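PDB 5CML: OsmC family protein from Rhodothermus marinus, which probably hydrolyses carboxyl esters, this chain being the serine esterase domain, with an alpha/beta-hydrolase fold, of a longer protein that also carries an OsmC domain. Local coordinates for residues D183-M188 / Q213-P218; A113-V118 / K126-I131; A30-A35 / L104-S109; T83-L88 / K170-E175. All coordinates share one frame; numbering follows the deposited sequence.

Contact 1. Residues D183-M188 / Q213-P218; sequences DQVRTM and QAARHP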
loop_
_atom_site.group_PDB
_atom_site.type_symbol
_atom_site.label_atom_id
_atom_site.label_comp_id
_atom_site.label_asym_id
_atom_site.label_seq_id
_atom_site.Cartn_x
_atom_site.Cartn_y
_atom_site.Cartn_z
ATOM N N ASP A 183 -4.461 -17.040 -1.101
ATOM C CA ASP A 183 -3.362 -18.000 -0.926
ATOM C C ASP A 183 -2.106 -17.292 -0.442
ATOM O O ASP A 183 -1.408 -17.780 0.443
ATOM C CB ASP A 183 -3.021 -18.751 -2.231
ATOM C CG ASP A 183 -4.004 -19.863 -2.571
ATOM O OD1 ASP A 183 -4.841 -20.206 -1.706
ATOM O OD2 ASP A 183 -3.909 -20.414 -3.713
ATOM N N GLN A 184 -1.812 -16.150 -1.042
ATOM C CA GLN A 184 -0.631 -15.387 -0.661
ATOM C C GLN A 184 -0.708 -14.947 0.800
ATOM O O GLN A 184 0.277 -15.032 1.543
ATOM C CB GLN A 184 -0.461 -14.175 -1.588
ATOM C CG GLN A 184 -0.029 -14.543 -3.009
ATOM C CD GLN A 184 1.382 -15.117 -3.052
ATOM O OE1 GLN A 184 2.365 -14.380 -3.029
ATOM N NE2 GLN A 184 1.482 -16.416 -3.096
ATOM N N VAL A 185 -1.885 -14.514 1.222
ATOM C CA VAL A 185 -2.055 -14.026 2.572
ATOM C C VAL A 185 -1.910 -15.195 3.549
ATOM O O VAL A 185 -1.304 -15.066 4.612
ATOM C CB VAL A 185 -3.408 -13.326 2.728
ATOM C CG1 VAL A 185 -3.713 -13.033 4.184
ATOM C CG2 VAL A 185 -3.419 -12.026 1.935
ATOM N N ARG A 186 -2.485 -16.345 3.196
ATOM C CA ARG A 186 -2.413 -17.506 4.064
ATOM C C ARG A 186 -0.963 -18.000 4.266
ATOM O O ARG A 186 -0.617 -18.472 5.357
ATOM C CB ARG A 186 -3.288 -18.623 3.490
ATOM C CG ARG A 186 -3.397 -19.845 4.386
ATOM C CD ARG A 186 -4.290 -20.918 3.770
ATOM N NE ARG A 186 -3.760 -21.404 2.494
ATOM C CZ ARG A 186 -4.291 -21.161 1.293
ATOM N NH1 ARG A 186 -5.409 -20.444 1.150
ATOM N NH2 ARG A 186 -3.700 -21.662 0.216
ATOM N N THR A 187 -0.120 -17.881 3.232
ATOM C CA THR A 187 1.247 -18.407 3.286
ATOM C C THR A 187 2.348 -17.348 3.506
ATOM O O THR A 187 3.529 -17.673 3.497
ATOM C CB THR A 187 1.594 -19.180 1.996
ATOM O OG1 THR A 187 1.520 -18.308 0.855
ATOM C CG2 THR A 187 0.633 -20.334 1.822
ATOM N N MET A 188 1.950 -16.097 3.720
ATOM C CA MET A 188 2.876 -14.979 3.977
ATOM C C MET A 188 3.816 -15.190 5.183
ATOM O O MET A 188 4.980 -14.765 5.174
ATOM C CB MET A 188 2.027 -13.726 4.193
ATOM C CG MET A 188 2.726 -12.458 4.337
ATOM S SD MET A 188 1.390 -11.299 4.090
ATOM C CE MET A 188 0.294 -11.560 5.507
ATOM N N GLN A 213 -9.896 -13.881 7.609
ATOM C CA GLN A 213 -10.143 -15.319 7.658
ATOM C C GLN A 213 -9.071 -16.109 6.903
ATOM O O GLN A 213 -8.716 -17.237 7.293
ATOM C CB GLN A 213 -11.541 -15.610 7.111
ATOM C CG GLN A 213 -12.654 -15.078 7.998
ATOM C CD GLN A 213 -14.031 -15.401 7.457
ATOM O OE1 GLN A 213 -14.361 -16.569 7.250
ATOM N NE2 GLN A 213 -14.847 -14.371 7.230
ATOM N N ALA A 214 -8.543 -15.520 5.836
ATOM C CA ALA A 214 -7.537 -16.192 5.009
ATOM C C ALA A 214 -6.212 -16.253 5.745
ATOM O O ALA A 214 -5.459 -17.214 5.619
ATOM C CB ALA A 214 -7.364 -15.461 3.684
ATOM N N ALA A 215 -5.916 -15.181 6.483
ATOM C CA ALA A 215 -4.651 -15.064 7.169
ATOM C C ALA A 215 -4.530 -16.025 8.343
ATOM O O ALA A 215 -5.519 -16.573 8.853
ATOM C CB ALA A 215 -4.463 -13.648 7.647
ATOM N N ARG A 216 -3.286 -16.225 8.756
ATOM C CA ARG A 216 -2.972 -16.969 9.963
ATOM C C ARG A 216 -2.419 -15.975 10.973
ATOM O O ARG A 216 -2.033 -14.856 10.615
ATOM C CB ARG A 216 -1.968 -18.085 9.666
ATOM C CG ARG A 216 -2.506 -19.129 8.692
ATOM C CD ARG A 216 -1.474 -20.191 8.334
ATOM N NE ARG A 216 -2.042 -21.202 7.448
ATOM C CZ ARG A 216 -1.342 -21.892 6.551
ATOM N NH1 ARG A 216 -0.037 -21.678 6.407
ATOM N NH2 ARG A 216 -1.947 -22.792 5.789
ATOM N N HIS A 217 -2.370 -16.372 12.231
ATOM C CA HIS A 217 -1.797 -15.489 13.233
ATOM C C HIS A 217 -0.298 -15.333 13.037
ATOM O O HIS A 217 0.351 -16.253 12.513
ATOM C CB HIS A 217 -2.104 -15.987 14.633
ATOM C CG HIS A 217 -3.483 -15.634 15.061
ATOM N ND1 HIS A 217 -3.812 -14.370 15.498
ATOM C CD2 HIS A 217 -4.635 -16.340 15.029
ATOM C CE1 HIS A 217 -5.107 -14.326 15.758
ATOM N NE2 HIS A 217 -5.632 -15.505 15.471
ATOM N N PRO A 218 0.248 -14.160 13.435
ATOM C CA PRO A 218 -0.513 -13.045 14.020
ATOM C C PRO A 218 -1.277 -12.246 12.979
ATOM O O PRO A 218 -0.729 -11.844 11.942
ATOM C CB PRO A 218 0.556 -12.166 14.671
ATOM C CG PRO A 218 1.833 -12.901 14.516
ATOM C CD PRO A 218 1.696 -13.912 13.495
HETATM O O HOH W 1 -1.072 -15.085 7.379
#

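Contact 2. Residues A113-V118 / K126-I131; sequences AAVLAV and KAVATI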
loop_
_atom_site.group_PDB
_atom_site.type_symbol
_atom_site.label_atom_id
_atom_site.label_comp_id
_atom_site.label_asym_id
_atom_site.label_seq_id
_atom_site.Cartn_x
_atom_site.Cartn_y
_atom_site.Cartn_z
ATOM N N ALA A 113 -3.850 -4.619 -1.884
ATOM C CA ALA A 113 -3.882 -5.906 -2.543
ATOM C C ALA A 113 -2.492 -6.211 -3.115
ATOM O O ALA A 113 -1.993 -7.325 -2.994
ATOM C CB ALA A 113 -4.938 -5.922 -3.627
ATOM N N ALA A 114 -1.839 -5.200 -3.675
ATOM C CA ALA A 114 -0.521 -5.396 -4.256
ATOM C C ALA A 114 0.531 -5.783 -3.223
ATOM O O ALA A 114 1.303 -6.709 -3.465
ATOM C CB ALA A 114 -0.078 -4.147 -4.982
ATOM N N VAL A 115 0.604 -5.083 -2.085
ATOM C CA VAL A 115 1.645 -5.442 -1.110
ATOM C C VAL A 115 1.388 -6.831 -0.521
ATOM O O VAL A 115 2.330 -7.566 -0.228
ATOM C CB VAL A 115 1.813 -4.416 0.056
ATOM C CG1 VAL A 115 2.258 -3.043 -0.473
ATOM C CG2 VAL A 115 0.589 -4.331 0.932
ATOM N N LEU A 116 0.125 -7.219 -0.380
ATOM C CA LEU A 116 -0.170 -8.526 0.175
ATOM C C LEU A 116 0.249 -9.613 -0.794
ATOM O O LEU A 116 0.683 -10.679 -0.379
ATOM C CB LEU A 116 -1.654 -8.670 0.512
ATOM C CG LEU A 116 -2.079 -7.882 1.746
ATOM C CD1 LEU A 116 -3.579 -7.819 1.772
ATOM C CD2 LEU A 116 -1.545 -8.524 3.021
ATOM N N ALA A 117 0.132 -9.335 -2.085
ATOM C CA ALA A 117 0.501 -10.317 -3.095
ATOM C C ALA A 117 2.015 -10.486 -3.265
ATOM O O ALA A 117 2.474 -11.550 -3.703
ATOM C CB ALA A 117 -0.130 -9.951 -4.434
ATOM N N VAL A 118 2.796 -9.456 -2.942
ATOM C CA VAL A 118 4.251 -9.547 -3.109
ATOM C C VAL A 118 5.037 -9.693 -1.804
ATOM O O VAL A 118 6.229 -9.946 -1.853
ATOM C CB VAL A 118 4.829 -8.321 -3.864
ATOM C CG1 VAL A 118 4.152 -8.179 -5.227
ATOM C CG2 VAL A 118 4.742 -7.028 -3.022
ATOM N N LYS A 126 9.104 -7.861 7.611
ATOM C CA LYS A 126 8.770 -8.470 8.896
ATOM C C LYS A 126 7.316 -8.246 9.287
ATOM O O LYS A 126 6.826 -8.863 10.218
ATOM C CB LYS A 126 9.686 -7.922 9.994
ATOM C CG LYS A 126 11.169 -8.163 9.724
ATOM C CD LYS A 126 11.510 -9.650 9.719
ATOM C CE LYS A 126 13.009 -9.905 9.477
ATOM N NZ LYS A 126 13.249 -11.079 8.563
ATOM N N ALA A 127 6.637 -7.347 8.596
ATOM C CA ALA A 127 5.258 -6.991 8.945
ATOM C C ALA A 127 4.582 -6.320 7.769
ATOM O O ALA A 127 5.249 -5.668 6.956
ATOM C CB ALA A 127 5.217 -6.075 10.179
ATOM N N VAL A 128 3.267 -6.532 7.641
ATOM C CA VAL A 128 2.496 -5.967 6.544
ATOM C C VAL A 128 1.228 -5.363 7.091
ATOM O O VAL A 128 0.579 -5.959 7.956
ATOM C CB VAL A 128 2.119 -7.040 5.485
ATOM C CG1 VAL A 128 1.276 -6.439 4.330
ATOM C CG2 VAL A 128 3.363 -7.761 4.972
ATOM N N ALA A 129 0.861 -4.195 6.573
ATOM C CA ALA A 129 -0.341 -3.497 7.018
ATOM C C ALA A 129 -1.055 -2.943 5.787
ATOM O O ALA A 129 -0.405 -2.442 4.847
ATOM C CB ALA A 129 -0.008 -2.375 7.999
ATOM N N THR A 130 -2.382 -3.028 5.780
ATOM C CA THR A 130 -3.148 -2.483 4.673
ATOM C C THR A 130 -4.319 -1.657 5.153
ATOM O O THR A 130 -4.775 -1.812 6.283
ATOM C CB THR A 130 -3.688 -3.601 3.733
ATOM O OG1 THR A 130 -4.581 -4.451 4.452
ATOM C CG2 THR A 130 -2.546 -4.434 3.168
ATOM N N ILE A 131 -4.796 -0.792 4.265
ATOM C CA ILE A 131 -5.898 0.132 4.541
ATOM C C ILE A 131 -6.925 0.037 3.409
ATOM O O ILE A 131 -6.632 0.416 2.268
ATOM C CB ILE A 131 -5.401 1.587 4.648
ATOM C CG1 ILE A 131 -4.234 1.690 5.625
ATOM C CG2 ILE A 131 -6.531 2.550 5.009
ATOM C CD1 ILE A 131 -3.283 2.826 5.313
#

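Contact 3. Residues A30-A35 / L104-S109; sequences AYALFA and LLIGHS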
loop_
_atom_site.group_PDB
_atom_site.type_symbol
_atom_site.label_atom_id
_atom_site.label_comp_id
_atom_site.label_asym_id
_atom_site.label_seq_id
_atom_site.Cartn_x
_atom_site.Cartn_y
_atom_site.Cartn_z
ATOM N N ALA A 30 13.195 1.435 11.014
ATOM C CA ALA A 30 12.953 0.606 9.843
ATOM C C ALA A 30 12.589 1.506 8.670
ATOM O O ALA A 30 12.161 2.650 8.867
ATOM C CB ALA A 30 11.831 -0.432 10.094
ATOM N N TYR A 31 12.759 0.980 7.463
ATOM C CA TYR A 31 12.234 1.604 6.263
ATOM C C TYR A 31 10.931 0.895 5.882
ATOM O O TYR A 31 10.856 -0.341 5.934
ATOM C CB TYR A 31 13.239 1.527 5.095
ATOM C CG TYR A 31 14.449 2.417 5.294
ATOM C CD1 TYR A 31 15.484 2.034 6.138
ATOM C CD2 TYR A 31 14.540 3.642 4.658
ATOM C CE1 TYR A 31 16.584 2.853 6.338
ATOM C CE2 TYR A 31 15.625 4.473 4.871
ATOM C CZ TYR A 31 16.651 4.060 5.697
ATOM O OH TYR A 31 17.761 4.873 5.896
ATOM N N ALA A 32 9.932 1.684 5.509
ATOM C CA ALA A 32 8.635 1.168 5.089
ATOM C C ALA A 32 8.393 1.578 3.661
ATOM O O ALA A 32 8.684 2.708 3.288
ATOM C CB ALA A 32 7.517 1.690 5.984
ATOM N N LEU A 33 7.835 0.669 2.865
ATOM C CA LEU A 33 7.331 0.990 1.539
ATOM C C LEU A 33 5.840 1.161 1.688
ATOM O O LEU A 33 5.172 0.286 2.241
ATOM C CB LEU A 33 7.647 -0.116 0.517
ATOM C CG LEU A 33 6.993 0.048 -0.859
ATOM C CD1 LEU A 33 7.518 1.320 -1.515
ATOM C CD2 LEU A 33 7.227 -1.176 -1.779
ATOM N N PHE A 34 5.335 2.291 1.223
ATOM C CA PHE A 34 3.924 2.641 1.383
ATOM C C PHE A 34 3.324 2.885 0.010
ATOM O O PHE A 34 3.468 3.971 -0.561
ATOM C CB PHE A 34 3.805 3.875 2.289
ATOM C CG PHE A 34 2.395 4.273 2.663
ATOM C CD1 PHE A 34 1.293 3.497 2.352
ATOM C CD2 PHE A 34 2.195 5.461 3.355
ATOM C CE1 PHE A 34 0.006 3.898 2.727
ATOM C CE2 PHE A 34 0.920 5.870 3.739
ATOM C CZ PHE A 34 -0.180 5.081 3.419
ATOM N N ALA A 35 2.655 1.858 -0.516
ATOM C CA ALA A 35 1.999 1.941 -1.821
ATOM C C ALA A 35 0.561 2.360 -1.610
ATOM O O ALA A 35 -0.179 1.677 -0.926
ATOM C CB ALA A 35 2.059 0.633 -2.521
ATOM N N LEU A 104 8.862 -3.196 6.631
ATOM C CA LEU A 104 7.410 -2.993 6.745
ATOM C C LEU A 104 6.874 -2.625 5.380
ATOM O O LEU A 104 7.414 -1.719 4.725
ATOM C CB LEU A 104 7.089 -1.882 7.757
ATOM C CG LEU A 104 5.647 -1.380 7.918
ATOM C CD1 LEU A 104 4.736 -2.459 8.406
ATOM C CD2 LEU A 104 5.608 -0.201 8.878
ATOM N N LEU A 105 5.844 -3.347 4.929
ATOM C CA LEU A 105 5.095 -2.962 3.749
ATOM C C LEU A 105 3.741 -2.445 4.185
ATOM O O LEU A 105 3.077 -3.072 5.013
ATOM C CB LEU A 105 4.895 -4.150 2.807
ATOM C CG LEU A 105 6.139 -4.713 2.147
ATOM C CD1 LEU A 105 5.739 -5.876 1.181
ATOM C CD2 LEU A 105 6.975 -3.660 1.409
ATOM N N ILE A 106 3.325 -1.342 3.577
ATOM C CA ILE A 106 2.027 -0.726 3.829
ATOM C C ILE A 106 1.343 -0.511 2.495
ATOM O O ILE A 106 1.951 0.037 1.575
ATOM C CB ILE A 106 2.154 0.654 4.538
ATOM C CG1 ILE A 106 3.090 0.586 5.746
ATOM C CG2 ILE A 106 0.768 1.183 4.917
ATOM C CD1 ILE A 106 3.574 1.983 6.237
ATOM N N GLY A 107 0.077 -0.903 2.385
ATOM C CA GLY A 107 -0.657 -0.688 1.156
ATOM C C GLY A 107 -2.052 -0.147 1.393
ATOM O O GLY A 107 -2.788 -0.674 2.213
ATOM N N HIS A 108 -2.433 0.876 0.638
ATOM C CA HIS A 108 -3.785 1.420 0.704
ATOM C C HIS A 108 -4.551 1.074 -0.568
ATOM O O HIS A 108 -4.008 1.176 -1.665
ATOM C CB HIS A 108 -3.723 2.935 0.913
ATOM C CG HIS A 108 -4.987 3.651 0.552
ATOM N ND1 HIS A 108 -5.081 4.504 -0.529
ATOM C CD2 HIS A 108 -6.197 3.680 1.161
ATOM C CE1 HIS A 108 -6.301 5.010 -0.582
ATOM N NE2 HIS A 108 -7.001 4.517 0.425
ATOM N N SER A 109 -5.791 0.628 -0.398
ATOM C CA SER A 109 -6.714 0.350 -1.493
ATOM C C SER A 109 -6.116 -0.735 -2.403
ATOM O O SER A 109 -5.663 -1.785 -1.921
ATOM C CB SER A 109 -7.034 1.651 -2.249
ATOM O OG SER A 109 -8.028 1.464 -3.234
#

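Contact 4. Residues T83-L88 / K170-E175; sequences TNFEDL and KQFLEE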
loop_
_atom_site.group_PDB
_atom_site.type_symbol
_atom_site.label_atom_id
_atom_site.label_comp_id
_atom_site.label_asym_id
_atom_site.label_seq_id
_atom_site.Cartn_x
_atom_site.Cartn_y
_atom_site.Cartn_z
ATOM N N THR A 83 0.764 1.475 -13.353
ATOM C CA THR A 83 1.498 0.643 -12.418
ATOM C C THR A 83 1.273 -0.859 -12.571
ATOM O O THR A 83 0.240 -1.318 -13.087
ATOM C CB THR A 83 1.152 1.017 -10.983
ATOM O OG1 THR A 83 2.193 0.559 -10.114
ATOM C CG2 THR A 83 -0.177 0.395 -10.569
ATOM N N ASN A 84 2.267 -1.611 -12.104
ATOM C CA ASN A 84 2.161 -3.056 -11.992
ATOM C C ASN A 84 3.004 -3.562 -10.820
ATOM O O ASN A 84 3.589 -2.773 -10.074
ATOM C CB ASN A 84 2.577 -3.723 -13.299
ATOM C CG ASN A 84 3.962 -3.311 -13.767
ATOM O OD1 ASN A 84 4.742 -2.731 -13.020
ATOM N ND2 ASN A 84 4.275 -3.636 -15.022
ATOM N N PHE A 85 3.058 -4.875 -10.657
ATOM C CA PHE A 85 3.827 -5.482 -9.580
ATOM C C PHE A 85 5.321 -5.201 -9.677
ATOM O O PHE A 85 5.979 -4.992 -8.646
ATOM C CB PHE A 85 3.592 -6.988 -9.556
ATOM C CG PHE A 85 2.294 -7.365 -8.936
ATOM C CD1 PHE A 85 2.074 -7.128 -7.596
ATOM C CD2 PHE A 85 1.286 -7.914 -9.686
ATOM C CE1 PHE A 85 0.875 -7.461 -7.010
ATOM C CE2 PHE A 85 0.073 -8.264 -9.098
ATOM C CZ PHE A 85 -0.129 -8.028 -7.760
ATOM N N GLU A 86 5.854 -5.185 -10.899
ATOM C CA GLU A 86 7.271 -4.898 -11.092
ATOM C C GLU A 86 7.665 -3.512 -10.579
ATOM O O GLU A 86 8.750 -3.345 -10.054
ATOM C CB GLU A 86 7.655 -5.021 -12.569
ATOM C CG GLU A 86 9.003 -4.349 -12.949
ATOM C CD GLU A 86 10.194 -4.631 -11.994
ATOM O OE1 GLU A 86 10.194 -5.617 -11.215
ATOM O OE2 GLU A 86 11.145 -3.827 -12.020
ATOM N N ASP A 87 6.798 -2.518 -10.722
ATOM C CA ASP A 87 7.120 -1.200 -10.179
ATOM C C ASP A 87 7.247 -1.242 -8.665
ATOM O O ASP A 87 8.105 -0.575 -8.105
ATOM C CB ASP A 87 6.074 -0.170 -10.596
ATOM C CG ASP A 87 6.094 0.093 -12.080
ATOM O OD1 ASP A 87 7.117 -0.218 -12.727
ATOM O OD2 ASP A 87 5.085 0.599 -12.606
ATOM N N LEU A 88 6.394 -2.006 -7.990
ATOM C CA LEU A 88 6.515 -2.154 -6.538
ATOM C C LEU A 88 7.809 -2.887 -6.183
ATOM O O LEU A 88 8.526 -2.487 -5.266
ATOM C CB LEU A 88 5.319 -2.911 -5.971
ATOM C CG LEU A 88 4.547 -2.218 -4.870
ATOM C CD1 LEU A 88 4.112 -0.796 -5.278
ATOM C CD2 LEU A 88 3.356 -3.096 -4.511
ATOM N N LYS A 170 -3.541 -3.845 -17.260
ATOM C CA LYS A 170 -4.409 -5.027 -17.146
ATOM C C LYS A 170 -3.638 -6.196 -16.539
ATOM O O LYS A 170 -4.227 -7.065 -15.884
ATOM C CB LYS A 170 -4.980 -5.439 -18.504
ATOM C CG LYS A 170 -5.980 -4.454 -19.099
ATOM C CD LYS A 170 -6.433 -4.910 -20.490
ATOM C CE LYS A 170 -7.025 -3.767 -21.306
ATOM N NZ LYS A 170 -7.449 -4.200 -22.675
ATOM N N GLN A 171 -2.323 -6.195 -16.747
ATOM C CA GLN A 171 -1.434 -7.197 -16.169
ATOM C C GLN A 171 -1.604 -7.272 -14.649
ATOM O O GLN A 171 -1.469 -8.346 -14.064
ATOM C CB GLN A 171 0.033 -6.884 -16.538
ATOM C CG GLN A 171 1.074 -7.846 -15.944
ATOM C CD GLN A 171 2.511 -7.372 -16.142
ATOM O OE1 GLN A 171 2.784 -6.169 -16.188
ATOM N NE2 GLN A 171 3.434 -8.321 -16.259
ATOM N N PHE A 172 -1.916 -6.145 -14.009
ATOM C CA PHE A 172 -2.091 -6.140 -12.564
ATOM C C PHE A 172 -3.187 -7.125 -12.124
ATOM O O PHE A 172 -2.934 -7.995 -11.304
ATOM C CB PHE A 172 -2.423 -4.731 -12.053
ATOM C CG PHE A 172 -2.767 -4.686 -10.593
ATOM C CD1 PHE A 172 -1.782 -4.863 -9.632
ATOM C CD2 PHE A 172 -4.074 -4.471 -10.177
ATOM C CE1 PHE A 172 -2.095 -4.844 -8.285
ATOM C CE2 PHE A 172 -4.390 -4.440 -8.822
ATOM C CZ PHE A 172 -3.398 -4.621 -7.880
ATOM N N LEU A 173 -4.399 -6.987 -12.653
ATOM C CA LEU A 173 -5.475 -7.850 -12.206
ATOM C C LEU A 173 -5.228 -9.261 -12.669
ATOM O O LEU A 173 -5.497 -10.194 -11.924
ATOM C CB LEU A 173 -6.838 -7.383 -12.697
ATOM C CG LEU A 173 -8.026 -8.232 -12.199
ATOM C CD1 LEU A 173 -7.972 -8.592 -10.707
ATOM C CD2 LEU A 173 -9.319 -7.512 -12.459
ATOM N N GLU A 174 -4.717 -9.428 -13.892
ATOM C CA GLU A 174 -4.391 -10.767 -14.377
ATOM C C GLU A 174 -3.436 -11.507 -13.453
ATOM O O GLU A 174 -3.654 -12.680 -13.127
ATOM C CB GLU A 174 -3.791 -10.706 -15.780
ATOM C CG GLU A 174 -4.783 -10.268 -16.814
ATOM C CD GLU A 174 -4.228 -10.320 -18.228
ATOM O OE1 GLU A 174 -3.130 -10.881 -18.433
ATOM O OE2 GLU A 174 -4.899 -9.792 -19.134
ATOM N N GLU A 175 -2.371 -10.823 -13.046
ATOM C CA GLU A 175 -1.384 -11.425 -12.181
ATOM C C GLU A 175 -1.923 -11.668 -10.782
ATOM O O GLU A 175 -1.606 -12.672 -10.166
ATOM C CB GLU A 175 -0.135 -10.532 -12.137
ATOM C CG GLU A 175 1.048 -11.112 -11.387
ATOM C CD GLU A 175 2.335 -10.321 -11.614
ATOM O OE1 GLU A 175 2.311 -9.320 -12.380
ATOM O OE2 GLU A 175 3.381 -10.708 -11.027
HETATM O O HOH W 2 1.705 -6.710 -12.574
#

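Contact 1. Residues D183-M188 / Q213-P218
The guanidinium of Arg-216 lies over the end of helix 181-187, and one of its faces takes both Arg-186 CG, 3.3 Å from the plane and shifted toward the rim, and the backbone O of Arg-186. The Arg-186 guanidinium is approached differently: Arg-216 NH2 sits at its edge, near its plane, and the two flat groups are turned 58° apart. Arg-186 NE and Arg-216 NH2 are 4.0 Å apart, a like-charge pair whose repulsion is probably eased by Asp-183. There Arg-186 NH1 and NH2 both close end-on upon the single oxygen OD1 of Asp-183, NH2 at 2.7 Å as a salt bridge, NH1 along the anti lone pair. The bend at chi3 (62°) of Arg-186 turns its tip back along its own helix to reach that acid. An alanine in place of Arg-186 would lose both bonds to Asp-183 and the CG and CD contacts, and would probably leave the Arg-216 guanidinium less firmly placed.

Beside the arginines the contact is partly apolar: Val-185 CG1, anti to its backbone N, meets Ala-215 CB at 3.6 Å. Arg-186 CB rests 3.4 Å from Ala-214 O. Water 1 joins the backbones, 2.8 Å from Val-185 O and accepting from Arg-216 N at 2.8 Å. Ala-215 is where helix 206-214 has just ended and the chain turns toward strand 219-223, so the contact seats the exit of a beta-alpha-beta crossover, strand 192-196 to strand 219-223, against helix 181-187 at the margin of the alpha/beta-hydrolase sheet.

Contact 2. Residues A113-V118 / K126-I131
A chi1 of -63° places CG2 of Val-115 in the crowded position between its backbone N and carbonyl carbon, directed at the strand, and Leu-116, with CG anti to the carbonyl carbon, brings its methyl end down beside it. From strand 127-131, Val-128 answers with CG1 anti to the backbone N (179°), and Thr-130 with CG2 anti to its carbonyl carbon (62° for OG1), so that the threonine presents its methyl to the helix. Four branched side chains therefore meet through carbon alone, without any hydrogen bond between the segments. Leu-116 CD2 touches Val-128 CG1 at 3.7 Å, and the Leu-116 and Thr-130 side chains cross at about a right angle, Leu-116 CG 3.8 Å from Thr-130 CG2. Val-115 CG2 sits between the two strand residues, 3.9 Å from Thr-130 CG2 and 4.1 Å from Val-128 CG1. The axes approach to 8.6 Å and run nearly antiparallel, as expected where a helix returns across the sheet in the beta-alpha-beta unit of strand 104-108, helix 110-118 and strand 127-131. Around this buried layer, Ala-114 and Ala-117 lean on helix 85-98, Leu-116 and Thr-130 reach strand 192-196, and Ala-129 faces helix 234-252 on the sheet's other side.

Contact 3. Residues A30-A35 / L104-S109
Strands 30-36 and 104-108 are parallel neighbours in the central sheet of the alpha/beta-hydrolase fold, the second running into what is probably the nucleophile elbow at Ser-109. Four backbone hydrogen bonds register them, all nearly along the C=O axes: Leu-33 N to Leu-104 O (3.1 Å), Ile-106 N to Leu-33 O (2.8 Å), Ala-35 N to Ile-106 O (2.9 Å) and His-108 N to Ala-35 O (2.9 Å). CA-H...O contacts, such as Gly-107 CA to Ala-35 O, accompany them.

Apolar packing divides between two faces. On one, Leu-33 and Leu-105 lie side by side, Leu-105 CD2 3.7 Å from Leu-33 CB. On the other, Ile-106 CG2 meets Phe-34 CD1 at 3.5 Å, the ring approached obliquely, while Ile-106 CD1 reaches back to Ala-32 CB. A serine in place of Phe-34 would lose the ring contact with Ile-106 and would probably loosen packing on that face.

The polar side chains bond beyond the pair: His-108 through ND1 to Cys-37 N and through NE2 to His-229 O, and Ser-109 OG to His-229 NE2, consistent with a catalytic Ser-His pair. Ser-109, its positive phi (60°) fitting a strained elbow, holds its CB 3.7 Å above the centre of the His-108 ring.

Contact 4. Residues T83-L88 / K170-E175
Asn-84 OD1 is the best-held polar atom, taking one direct bond, from Asp-87 N at 3.1 Å in the carbonyl plane, which makes Asn-84 the N-cap of helix 85-98. Its CG is in the crowded position (chi1 55°). ND2 of the same amide donates a hydrogen bond to Gln-171 OE1, 3.2 Å away, from above that carbonyl's plane, so two bonds hold the amide and set its rotation.

Glu-175 OE1 takes a single hydrogen bond, from water 2 at 2.7 Å. Water 2 in turn accepts from Phe-85 N at 3.0 Å, so the carboxylate is tied through it to the first turn of helix 85-98. OE1 also faces the edge of Phe-85: CD2 comes 3.2 Å from it, near the ring plane, with ring and carboxylate turned 63° apart. An extended chain, CG anti to the backbone N, carries the glutamate tip to tip with the ring. Its OE2 has a second partner, Arg-89, in a salt bridge.

Next to these polar groups the two phenylalanines pack. Phe-172 CD1 stands over one face of the Phe-85 ring, offset toward its rim; Phe-85 CZ lies 3.8 Å from Phe-172 CE1, and the planes are 33° apart. Phe-172 also meets Phe-66 edge-to-face. Helix 170-179 belongs to the insertion between strands 127-131 and 192-196, where alpha/beta hydrolases commonly carry their cap, so this contact joins it to the core fold. An acid beside a helix N-terminus, the positive rim of a ring and an arginine is likely to be kept in its charged form.

Overall arrangement
Contacts 2 and 3 are the buried core, their centres about 7 Å apart: strand 104-108 pairs with strand 30-36 in contact 3 and also with strand 127-131, which helix 110-118 covers in contact 2. Contact 3 is built on backbone bonds, contact 2 on carbon packing. Contacts 1 and 4, partly buried, lie farther out on different flanks, their centres about 21 Å apart, and there charge, amides and water come in. Each still reaches the core: Phe-85 of contact 4 packs on Val-118 and Ala-117, Leu-88 on Ala-35, and Val-185 of contact 1 on Leu-116. Helices 170-179 and 181-187 follow each other in the chain, one in contact 4 and the other in contact 1.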